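Local coordinates for metallocarboxypeptidase (Trypanosoma cruzi, PDB 3DWC), which probably releases C-terminal amino acids, other than proline, from peptides, as a metal-dependent carboxypeptidase of the M32 family, at residues F207-E213 and Y253-F258; L302-I308 and A430-M434; G309-M315 and M337-Q342; C436-L441 and K461-K465. All coordinates share one frame; numbering follows the deposited sequence.

Contact 1. Residues F207-E213 and Y253-F258; sequences FPVSKQE and YTETEF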
# COMPACT_ATOMS: atom_id res chain seq x y z
N PHE B 207 -24.36 -7.92 -16.80
CA PHE B 207 -24.32 -6.64 -16.13
C PHE B 207 -22.86 -6.18 -16.16
O PHE B 207 -22.04 -6.68 -15.39
CB PHE B 207 -24.82 -6.81 -14.69
CG PHE B 207 -26.23 -7.35 -14.62
CD1 PHE B 207 -26.47 -8.63 -14.15
CD2 PHE B 207 -27.30 -6.60 -15.11
CE1 PHE B 207 -27.74 -9.13 -14.12
CE2 PHE B 207 -28.58 -7.11 -15.08
CZ PHE B 207 -28.80 -8.37 -14.58
N PRO B 208 -22.52 -5.25 -17.08
CA PRO B 208 -21.12 -4.89 -17.23
C PRO B 208 -20.48 -4.42 -15.93
O PRO B 208 -21.08 -3.64 -15.16
CB PRO B 208 -21.14 -3.76 -18.29
CG PRO B 208 -22.38 -4.02 -19.06
CD PRO B 208 -23.37 -4.46 -17.98
N VAL B 209 -19.28 -4.92 -15.69
CA VAL B 209 -18.61 -4.72 -14.42
C VAL B 209 -18.34 -3.25 -14.15
O VAL B 209 -18.33 -2.83 -12.99
CB VAL B 209 -17.32 -5.55 -14.37
CG1 VAL B 209 -16.44 -5.09 -13.23
CG2 VAL B 209 -17.66 -7.04 -14.21
N SER B 210 -18.08 -2.47 -15.21
CA SER B 210 -17.92 -1.01 -15.11
C SER B 210 -19.20 -0.30 -14.66
O SER B 210 -19.16 0.65 -13.88
CB SER B 210 -17.41 -0.39 -16.43
OG SER B 210 -18.42 -0.35 -17.45
N LYS B 211 -20.34 -0.77 -15.14
CA LYS B 211 -21.61 -0.17 -14.73
C LYS B 211 -21.95 -0.60 -13.28
O LYS B 211 -22.50 0.19 -12.49
CB LYS B 211 -22.70 -0.55 -15.74
CG LYS B 211 -22.46 0.02 -17.18
CD LYS B 211 -23.51 -0.50 -18.17
CE LYS B 211 -23.14 -0.29 -19.65
NZ LYS B 211 -23.95 0.74 -20.25
N GLN B 212 -21.60 -1.83 -12.92
CA GLN B 212 -21.70 -2.30 -11.51
C GLN B 212 -20.89 -1.47 -10.54
O GLN B 212 -21.34 -1.12 -9.45
CB GLN B 212 -21.25 -3.76 -11.42
CG GLN B 212 -22.28 -4.68 -11.99
CD GLN B 212 -22.04 -6.11 -11.60
OE1 GLN B 212 -21.99 -6.45 -10.42
NE2 GLN B 212 -21.92 -6.98 -12.59
N GLU B 213 -19.67 -1.15 -10.94
CA GLU B 213 -18.81 -0.33 -10.13
C GLU B 213 -19.38 1.07 -9.99
O GLU B 213 -19.39 1.65 -8.90
CB GLU B 213 -17.43 -0.25 -10.75
CG GLU B 213 -16.52 0.60 -9.91
CD GLU B 213 -15.10 0.63 -10.43
OE1 GLU B 213 -14.45 1.67 -10.17
OE2 GLU B 213 -14.64 -0.39 -11.06
N TYR B 253 -16.73 -8.48 -8.79
CA TYR B 253 -17.81 -8.44 -9.74
C TYR B 253 -17.84 -9.67 -10.65
O TYR B 253 -16.79 -10.17 -11.07
CB TYR B 253 -17.71 -7.20 -10.61
CG TYR B 253 -17.63 -5.90 -9.86
CD1 TYR B 253 -16.42 -5.25 -9.69
CD2 TYR B 253 -18.75 -5.32 -9.33
CE1 TYR B 253 -16.33 -4.09 -9.02
CE2 TYR B 253 -18.67 -4.14 -8.63
CZ TYR B 253 -17.45 -3.52 -8.49
OH TYR B 253 -17.34 -2.33 -7.82
N THR B 254 -19.06 -10.14 -10.92
CA THR B 254 -19.36 -11.11 -11.95
C THR B 254 -20.43 -10.48 -12.86
O THR B 254 -21.35 -9.78 -12.37
CB THR B 254 -19.89 -12.43 -11.32
OG1 THR B 254 -20.39 -13.30 -12.33
CG2 THR B 254 -21.02 -12.17 -10.33
N GLU B 255 -20.28 -10.67 -14.17
CA GLU B 255 -21.26 -10.20 -15.15
C GLU B 255 -22.62 -10.84 -15.00
O GLU B 255 -23.63 -10.24 -15.38
CB GLU B 255 -20.79 -10.44 -16.60
CG GLU B 255 -19.90 -9.37 -17.15
CD GLU B 255 -19.81 -9.42 -18.68
OE1 GLU B 255 -19.65 -8.31 -19.26
OE2 GLU B 255 -19.95 -10.54 -19.29
N THR B 256 -22.66 -12.04 -14.45
CA THR B 256 -23.92 -12.82 -14.38
C THR B 256 -24.97 -12.25 -13.42
O THR B 256 -26.17 -12.44 -13.61
CB THR B 256 -23.65 -14.33 -14.06
OG1 THR B 256 -23.18 -14.45 -12.73
CG2 THR B 256 -22.62 -14.93 -15.02
N GLU B 257 -24.53 -11.56 -12.37
CA GLU B 257 -25.48 -10.88 -11.48
C GLU B 257 -24.85 -9.71 -10.75
O GLU B 257 -23.64 -9.58 -10.74
CB GLU B 257 -26.10 -11.87 -10.48
CG GLU B 257 -25.11 -12.74 -9.66
CD GLU B 257 -24.78 -12.16 -8.26
OE1 GLU B 257 -25.54 -11.35 -7.70
OE2 GLU B 257 -23.72 -12.55 -7.71
N PHE B 258 -25.68 -8.84 -10.18
CA PHE B 258 -25.21 -7.63 -9.52
C PHE B 258 -25.54 -7.57 -8.03
O PHE B 258 -24.99 -6.77 -7.33
CB PHE B 258 -25.80 -6.37 -10.18
CG PHE B 258 -27.28 -6.31 -10.12
CD1 PHE B 258 -27.93 -5.91 -8.96
CD2 PHE B 258 -28.04 -6.66 -11.20
CE1 PHE B 258 -29.31 -5.89 -8.91
CE2 PHE B 258 -29.39 -6.63 -11.14
CZ PHE B 258 -30.03 -6.23 -9.98
O HOH W 1 -18.18 -6.75 -17.87
O HOH W 2 -21.39 -8.96 -9.40
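The side-chain amide of Gln212 bridges the two segments. Its NE2 donates to Thr254 O at 2.9 Å, with an N-H...O angle of 168°. The same nitrogen gives its other N-H to Phe207 O at 2.8 Å. Both acceptors lie in the amide plane of Gln212, while NE2 stands above each of their carbonyl planes. Two bonds therefore fix the amide's rotation. A water lies 2.8 Å from Gln212 OE1. It accepts from Thr254 N and also lies close to Glu257 O. Phe207 N donates to a lone pair of Glu255 O at 2.8 Å. Here the loop between strand 246-251 and helix 259-276 runs past the start of helix 209-222, where Pro208 is the N-cap residue. A second water links Val209 N in the first turn to Glu255 OE1. The carboxylate of Glu257 turns instead to Thr260 N. The edge of Phe258 meets the face of Phe207 in a T-shaped stack, planes at 86°. Phe326 of helix 312-326 packs against both rings. Tyr253 packs on the first turn of the helix, crossing Glu213 at about a right angle, its CD1 against Val209 CG1 at 3.5 Å and its OH beside Glu213 CA and CB.

Contact 2. Residues L302-I308 and A430-M434; sequences LFAEMQI and AAQLM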
# COMPACT_ATOMS: atom_id res chain seq x y z
N LEU B 302 -24.84 -4.47 9.08
CA LEU B 302 -26.16 -5.07 8.87
C LEU B 302 -27.31 -4.09 9.00
O LEU B 302 -28.38 -4.27 8.42
CB LEU B 302 -26.36 -6.29 9.76
CG LEU B 302 -25.41 -7.45 9.43
CD1 LEU B 302 -25.57 -8.56 10.47
CD2 LEU B 302 -25.62 -8.00 8.05
N PHE B 303 -27.09 -3.04 9.73
CA PHE B 303 -28.03 -1.92 9.69
C PHE B 303 -28.15 -1.38 8.26
O PHE B 303 -29.26 -1.19 7.72
CB PHE B 303 -27.55 -0.86 10.66
CG PHE B 303 -28.53 0.24 10.88
CD1 PHE B 303 -29.40 0.20 11.92
CD2 PHE B 303 -28.56 1.32 10.02
CE1 PHE B 303 -30.31 1.24 12.14
CE2 PHE B 303 -29.42 2.41 10.24
CZ PHE B 303 -30.32 2.35 11.30
N ALA B 304 -26.99 -1.19 7.62
CA ALA B 304 -26.93 -0.75 6.23
C ALA B 304 -27.53 -1.77 5.29
O ALA B 304 -28.46 -1.49 4.56
CB ALA B 304 -25.43 -0.39 5.78
N GLU B 305 -26.98 -2.97 5.31
CA GLU B 305 -27.39 -4.01 4.42
C GLU B 305 -28.80 -4.48 4.64
O GLU B 305 -29.58 -4.55 3.68
CB GLU B 305 -26.43 -5.20 4.51
CG GLU B 305 -26.69 -6.18 3.44
CD GLU B 305 -26.05 -7.53 3.65
OE1 GLU B 305 -25.21 -7.71 4.54
OE2 GLU B 305 -26.40 -8.41 2.88
N MET B 306 -29.13 -4.86 5.88
CA MET B 306 -30.38 -5.58 6.14
C MET B 306 -31.52 -4.65 6.47
O MET B 306 -32.61 -4.79 5.92
CB MET B 306 -30.21 -6.63 7.25
CG MET B 306 -29.14 -7.70 6.98
SD MET B 306 -29.57 -8.58 5.48
CE MET B 306 -28.51 -10.03 5.53
N GLN B 307 -31.26 -3.70 7.35
CA GLN B 307 -32.31 -2.81 7.81
C GLN B 307 -32.71 -1.79 6.76
O GLN B 307 -33.89 -1.43 6.67
CB GLN B 307 -31.93 -2.14 9.13
CG GLN B 307 -31.79 -3.10 10.32
CD GLN B 307 -33.07 -3.82 10.68
OE1 GLN B 307 -33.05 -4.98 11.09
NE2 GLN B 307 -34.19 -3.14 10.59
N ILE B 308 -31.75 -1.32 5.96
CA ILE B 308 -32.04 -0.41 4.89
C ILE B 308 -32.01 -1.16 3.55
O ILE B 308 -33.01 -1.19 2.81
CB ILE B 308 -31.04 0.77 4.84
CG1 ILE B 308 -31.12 1.57 6.14
CG2 ILE B 308 -31.31 1.68 3.57
CD1 ILE B 308 -30.05 2.62 6.32
N ALA B 430 -28.32 -4.41 15.01
CA ALA B 430 -28.90 -3.69 13.89
C ALA B 430 -30.42 -3.49 14.01
O ALA B 430 -30.92 -2.39 13.75
CB ALA B 430 -28.54 -4.38 12.58
N ALA B 431 -31.13 -4.54 14.43
CA ALA B 431 -32.59 -4.53 14.55
C ALA B 431 -33.00 -3.63 15.68
O ALA B 431 -33.92 -2.89 15.52
CB ALA B 431 -33.12 -5.98 14.79
N GLN B 432 -32.31 -3.73 16.81
CA GLN B 432 -32.52 -2.91 17.98
C GLN B 432 -32.31 -1.40 17.68
O GLN B 432 -33.06 -0.57 18.10
CB GLN B 432 -31.62 -3.35 19.13
CG GLN B 432 -31.96 -2.66 20.49
CD GLN B 432 -31.49 -3.45 21.71
OE1 GLN B 432 -31.50 -4.67 21.70
NE2 GLN B 432 -31.11 -2.74 22.79
N LEU B 433 -31.22 -1.08 17.02
CA LEU B 433 -30.93 0.30 16.63
C LEU B 433 -31.98 0.92 15.69
O LEU B 433 -32.39 2.06 15.88
CB LEU B 433 -29.55 0.32 15.93
CG LEU B 433 -28.46 1.34 16.28
CD1 LEU B 433 -27.61 1.61 15.00
CD2 LEU B 433 -28.89 2.69 16.98
N MET B 434 -32.36 0.17 14.68
CA MET B 434 -33.40 0.60 13.74
C MET B 434 -34.74 0.73 14.43
O MET B 434 -35.45 1.69 14.14
CB MET B 434 -33.53 -0.34 12.52
CG MET B 434 -34.55 0.12 11.48
SD MET B 434 -34.31 1.83 10.87
CE MET B 434 -33.20 1.47 9.46
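The helical segments 302-308 and 430-434 cross at -73°, with local axes 9.4 Å apart, and Phe303 and Ala430 bring their CA atoms to 4.6 Å. The CB of Ala430 sits at this closest point, 3.5 Å from Phe303 N, and also touches Leu302 CB. Phe303 has CG anti to its backbone N (chi1 -171°), which carries the ring over to the second helix. There the ring meets the turn edge-on, with Met434 N in its plane and 3.4 Å from CE1. Leu433 CD1 lies against CD1 of the ring. The side chains of Met434 and Phe303 cross at about a right angle. The Met434 chain bends at chi2 and chi3, and this brings CE to 3.5 Å from Phe303 CZ. The sulfur lies oblique to the ring, 4.9 Å from its centroid, a Met-aromatic contact. CE also reaches Ile308 CG1 and Gln307 CB. Gln307 runs past Met434 in the opposite direction, its NE2 3.4 Å from Met434 CG and its OE1 near Ala431 CA. Leu302 also touches His267, a cobalt ligand, and Glu305 of the same helix accepts from His267 ND1. No hydrogen bond joins the two segments, so their mutual hold rests on van der Waals packing of apolar groups, the Met434 sulfur and the amide of Gln307, beside the metal site.

Contact 3. Residues G309-M315 and M337-Q342; sequences GRSGAFM and MKRVIQ. With SO4 (sulfate ion), chain U.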
# COMPACT_ATOMS: atom_id res chain seq x y z
N GLY B 309 -30.87 -1.76 3.26
CA GLY B 309 -30.60 -2.41 1.95
C GLY B 309 -31.59 -3.41 1.39
O GLY B 309 -31.82 -3.44 0.18
N ARG B 310 -32.16 -4.26 2.24
CA ARG B 310 -33.12 -5.28 1.80
C ARG B 310 -34.56 -4.90 2.07
O ARG B 310 -35.46 -5.75 1.94
CB ARG B 310 -32.79 -6.61 2.51
CG ARG B 310 -31.37 -7.13 2.08
CD ARG B 310 -31.24 -8.55 2.32
NE ARG B 310 -29.87 -9.05 2.24
CZ ARG B 310 -29.34 -9.65 1.17
NH1 ARG B 310 -28.09 -10.15 1.24
NH2 ARG B 310 -30.03 -9.76 0.03
N SER B 311 -34.79 -3.66 2.47
CA SER B 311 -36.16 -3.21 2.76
C SER B 311 -36.97 -2.95 1.51
O SER B 311 -36.41 -2.63 0.45
CB SER B 311 -36.15 -1.95 3.60
OG SER B 311 -35.66 -0.80 2.90
N GLY B 312 -38.31 -3.09 1.62
CA GLY B 312 -39.20 -2.73 0.53
C GLY B 312 -39.05 -1.29 0.08
O GLY B 312 -39.07 -1.01 -1.09
N ALA B 313 -38.92 -0.36 1.04
CA ALA B 313 -38.71 1.07 0.76
C ALA B 313 -37.50 1.31 -0.11
O ALA B 313 -37.53 2.13 -1.02
CB ALA B 313 -38.59 1.88 2.11
N PHE B 314 -36.40 0.64 0.20
CA PHE B 314 -35.19 0.80 -0.59
C PHE B 314 -35.35 0.24 -2.01
O PHE B 314 -34.73 0.73 -2.95
CB PHE B 314 -34.08 0.12 0.14
CG PHE B 314 -32.73 0.34 -0.44
CD1 PHE B 314 -32.06 1.50 -0.23
CD2 PHE B 314 -32.11 -0.66 -1.16
CE1 PHE B 314 -30.78 1.68 -0.69
CE2 PHE B 314 -30.84 -0.47 -1.67
CZ PHE B 314 -30.18 0.72 -1.41
N MET B 315 -36.20 -0.78 -2.18
CA MET B 315 -36.46 -1.29 -3.53
C MET B 315 -37.04 -0.22 -4.44
O MET B 315 -36.85 -0.23 -5.66
CB MET B 315 -37.37 -2.53 -3.47
CG MET B 315 -36.75 -3.74 -2.75
SD MET B 315 -35.09 -4.22 -3.31
CE MET B 315 -34.04 -3.46 -2.09
N MET B 337 -38.02 -6.68 -7.42
CA MET B 337 -36.73 -6.71 -6.77
C MET B 337 -36.81 -7.03 -5.30
O MET B 337 -35.90 -7.63 -4.74
CB MET B 337 -35.94 -5.43 -7.01
CG MET B 337 -35.49 -5.28 -8.46
SD MET B 337 -34.46 -6.62 -9.07
CE MET B 337 -33.26 -6.65 -7.76
N LYS B 338 -37.85 -6.59 -4.63
CA LYS B 338 -38.08 -7.03 -3.26
C LYS B 338 -38.17 -8.55 -3.15
O LYS B 338 -37.66 -9.17 -2.22
CB LYS B 338 -39.33 -6.37 -2.68
CG LYS B 338 -39.60 -6.77 -1.25
CD LYS B 338 -40.81 -5.99 -0.71
CE LYS B 338 -41.45 -6.68 0.45
NZ LYS B 338 -42.69 -5.89 0.89
N ARG B 339 -38.83 -9.17 -4.13
CA ARG B 339 -39.02 -10.62 -4.11
C ARG B 339 -37.72 -11.35 -4.32
O ARG B 339 -37.48 -12.36 -3.67
CB ARG B 339 -40.07 -11.04 -5.13
CG ARG B 339 -41.41 -11.13 -4.51
CD ARG B 339 -42.49 -10.28 -5.09
NE ARG B 339 -43.28 -10.94 -6.08
CZ ARG B 339 -44.56 -10.71 -6.37
NH1 ARG B 339 -45.32 -9.83 -5.72
NH2 ARG B 339 -45.10 -11.41 -7.34
N VAL B 340 -36.88 -10.81 -5.20
CA VAL B 340 -35.53 -11.33 -5.44
C VAL B 340 -34.64 -11.16 -4.16
O VAL B 340 -34.07 -12.12 -3.67
CB VAL B 340 -34.88 -10.59 -6.65
CG1 VAL B 340 -33.37 -10.95 -6.79
CG2 VAL B 340 -35.67 -10.88 -7.95
N ILE B 341 -34.55 -9.96 -3.64
CA ILE B 341 -33.66 -9.65 -2.51
C ILE B 341 -34.11 -10.30 -1.17
O ILE B 341 -33.25 -10.56 -0.30
CB ILE B 341 -33.47 -8.08 -2.38
CG1 ILE B 341 -32.80 -7.43 -3.62
CG2 ILE B 341 -32.66 -7.63 -1.18
CD1 ILE B 341 -31.51 -7.90 -3.93
N GLN B 342 -35.42 -10.55 -0.98
CA GLN B 342 -35.95 -11.13 0.29
C GLN B 342 -36.29 -12.60 0.14
O GLN B 342 -36.97 -13.17 0.98
CB GLN B 342 -37.19 -10.39 0.78
CG GLN B 342 -36.89 -8.97 1.28
CD GLN B 342 -38.10 -8.26 1.83
OE1 GLN B 342 -39.17 -8.85 2.00
NE2 GLN B 342 -37.93 -6.99 2.15
S SO4 U . -48.09 -12.66 -8.70
O1 SO4 U . -48.62 -11.65 -9.63
O2 SO4 U . -48.98 -13.82 -8.63
O3 SO4 U . -46.78 -13.13 -9.16
O4 SO4 U . -47.98 -12.07 -7.37
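Gln342 NE2 donates to Arg310 O at 2.8 Å, nearly along the C=O axis and with an N-H...O angle of 173°. The acceptor lies in the amide plane of Gln342. The same NE2 is also hydrogen-bonded to the C-terminal carboxylate at Gly505 OXT, so two oxygens hold the amide. Arg310 stretches from CG to NE across Ile341 at about a right angle, and its CG lies 3.5 Å from Ile341 CG2. At the tip of this side chain, Arg310 NH2 makes a weak bond to Ile341 O at 3.3 Å. The stronger partner of this guanidinium is Glu305, which forms a salt bridge with NH1. Met315 folds back at chi2 and chi3 (-51° and 99°). Its CG rests 3.6 Å from Lys338 CA, and its SD lies 4.0 Å from both Met337 CB and Ile341 CG1. Lys338 keeps an extended chain, with CD beside Gly312 CA at 3.8 Å. Ser311 is the N-cap of helix 312-326, its OG accepting from Phe314 N and also hydrogen-bonded to Ile308 O. On another side of helix 334-341, Arg339 NH2 donates to a sulfate, probably from the crystallisation liquor. The contact thus joins the start of helix 312-326 to the C-terminal end of helix 334-341. Helix 259-276 packs on Arg310 and Ile341, while helix 490-501 touches Arg310, Ser311 and Gln342.

Contact 4. Residues C436-L441 and K461-K465; sequences CVRREL and KQNEK
Glu440 forms salt bridges with two lysines of the facing helix, one through each carboxylate oxygen. Lys461 NZ meets Glu440 OE1 on the anti side, 29° out of the carboxylate plane; the modelled 2.5 Å is unusually short and doubtful. Lys465 NZ meets Glu440 OE2 on the syn side at 2.8 Å. Two ammonium groups probably help keep this carboxylate ionised, though Glu464 OE2, 4.5 Å from Glu440 OE1, may offset part of their effect. Glu440 starts out toward the facing helix and stays extended beyond CG, so each oxygen reaches a lysine. Lys461 bends at chi2 (-74°), and its CB lies 3.7 Å from Val437 CG2. Lys461 CE touches Leu441 CD1 at 3.5 Å. Lys465 bends at chi4, bringing NZ within 3.5 Å of Cys436 SG. This nitrogen also donates to Ala482 O, and Glu464 OE2 makes a long ion pair with it at 3.8 Å. Farther out, Val446 of helix 443-451 packs on Val437 and Leu441, and Leu433 packs on Lys465. The local helix axes cross at 112° and stay 11.7 Å apart. Glu440, Lys461, Glu464 and Lys465 form an interhelical salt-bridge network in a helical part of the M32 carboxypeptidase fold.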
# COMPACT_ATOMS: atom_id res chain seq x y z
N CYS B 436 -35.29 1.69 17.54
CA CYS B 436 -35.12 2.98 18.18
C CYS B 436 -35.20 4.16 17.22
O CYS B 436 -35.91 5.16 17.46
CB CYS B 436 -33.76 3.01 18.91
SG CYS B 436 -33.45 4.59 19.69
N VAL B 437 -34.44 4.09 16.14
CA VAL B 437 -34.47 5.14 15.13
C VAL B 437 -35.89 5.36 14.62
O VAL B 437 -36.29 6.50 14.46
CB VAL B 437 -33.43 4.88 14.00
CG1 VAL B 437 -33.70 5.79 12.82
CG2 VAL B 437 -31.99 5.11 14.52
N ARG B 438 -36.67 4.31 14.40
CA ARG B 438 -38.03 4.45 13.83
C ARG B 438 -38.99 5.02 14.89
O ARG B 438 -39.87 5.84 14.60
CB ARG B 438 -38.56 3.11 13.30
CG ARG B 438 -38.05 2.73 11.91
CD ARG B 438 -38.30 1.23 11.59
NE ARG B 438 -37.86 0.94 10.22
CZ ARG B 438 -38.48 1.40 9.14
NH1 ARG B 438 -37.98 1.13 7.96
NH2 ARG B 438 -39.58 2.12 9.24
N ARG B 439 -38.77 4.61 16.14
CA ARG B 439 -39.45 5.18 17.29
C ARG B 439 -39.20 6.67 17.41
O ARG B 439 -40.10 7.47 17.65
CB ARG B 439 -38.89 4.52 18.56
CG ARG B 439 -39.89 3.85 19.40
CD ARG B 439 -39.48 3.88 20.84
NE ARG B 439 -38.28 3.09 21.06
CZ ARG B 439 -37.11 3.55 21.52
NH1 ARG B 439 -36.93 4.85 21.81
NH2 ARG B 439 -36.12 2.69 21.69
N GLU B 440 -37.94 7.05 17.29
CA GLU B 440 -37.59 8.48 17.45
C GLU B 440 -37.97 9.38 16.28
O GLU B 440 -38.50 10.47 16.45
CB GLU B 440 -36.10 8.59 17.69
CG GLU B 440 -35.71 8.09 19.06
CD GLU B 440 -34.23 8.22 19.35
OE1 GLU B 440 -33.48 8.86 18.57
OE2 GLU B 440 -33.82 7.68 20.38
N LEU B 441 -37.65 8.94 15.08
CA LEU B 441 -37.88 9.75 13.88
C LEU B 441 -39.30 9.56 13.31
O LEU B 441 -39.81 10.42 12.62
CB LEU B 441 -36.86 9.31 12.82
CG LEU B 441 -35.60 10.10 12.47
CD1 LEU B 441 -35.13 11.11 13.49
CD2 LEU B 441 -34.52 9.23 11.93
N LYS B 461 -28.39 9.79 13.45
CA LYS B 461 -28.76 9.02 14.67
C LYS B 461 -27.74 7.93 14.98
O LYS B 461 -27.41 7.70 16.14
CB LYS B 461 -30.11 8.33 14.50
CG LYS B 461 -31.30 9.20 14.58
CD LYS B 461 -31.60 9.64 16.03
CE LYS B 461 -32.73 10.70 16.07
NZ LYS B 461 -33.08 11.08 17.47
N GLN B 462 -27.26 7.25 13.95
CA GLN B 462 -26.19 6.22 14.12
C GLN B 462 -24.89 6.84 14.68
O GLN B 462 -24.19 6.25 15.51
CB GLN B 462 -25.84 5.57 12.80
CG GLN B 462 -26.84 4.52 12.31
CD GLN B 462 -26.38 3.84 11.08
OE1 GLN B 462 -26.65 4.31 9.95
NE2 GLN B 462 -25.71 2.65 11.25
N ASN B 463 -24.60 8.05 14.22
CA ASN B 463 -23.38 8.73 14.58
C ASN B 463 -23.48 9.13 16.02
O ASN B 463 -22.54 8.91 16.79
CB ASN B 463 -23.16 9.91 13.65
CG ASN B 463 -21.79 10.61 13.85
OD1 ASN B 463 -20.76 9.98 14.06
ND2 ASN B 463 -21.80 11.93 13.76
N GLU B 464 -24.61 9.71 16.40
CA GLU B 464 -24.85 10.13 17.75
C GLU B 464 -24.87 8.95 18.71
O GLU B 464 -24.29 9.01 19.78
CB GLU B 464 -26.18 10.96 17.89
CG GLU B 464 -26.97 10.67 19.24
CD GLU B 464 -28.43 11.14 19.22
OE1 GLU B 464 -28.63 12.34 18.87
OE2 GLU B 464 -29.37 10.34 19.58
N LYS B 465 -25.61 7.92 18.35
CA LYS B 465 -25.86 6.81 19.27
C LYS B 465 -24.69 5.86 19.44
O LYS B 465 -24.48 5.31 20.52
CB LYS B 465 -27.11 6.00 18.87
CG LYS B 465 -28.38 6.75 19.09
CD LYS B 465 -29.61 6.02 18.47
CE LYS B 465 -30.87 6.83 18.74
NZ LYS B 465 -31.12 7.08 20.23

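How the contacts relate
From the N terminus, contact 1 comes first and closes a loop that holds all three strands of the small sheet. It ends just before helix 259-276, which carries two of the cobalt ligands. Contact 2 opens next on helix 294-309 and closes far along the chain on helix 421-441. Contact 3 lies within that long loop and closes a much shorter one between helices 312-326 and 334-341. Helices 294-309 and 312-326, which follow each other in the chain, join contacts 2 and 3. Contact 4 follows in series, but shares helix 421-441 with contact 2 and touches it through Gln462 and Lys465. Contact 1 reaches contact 3 where Phe258 packs on Met337.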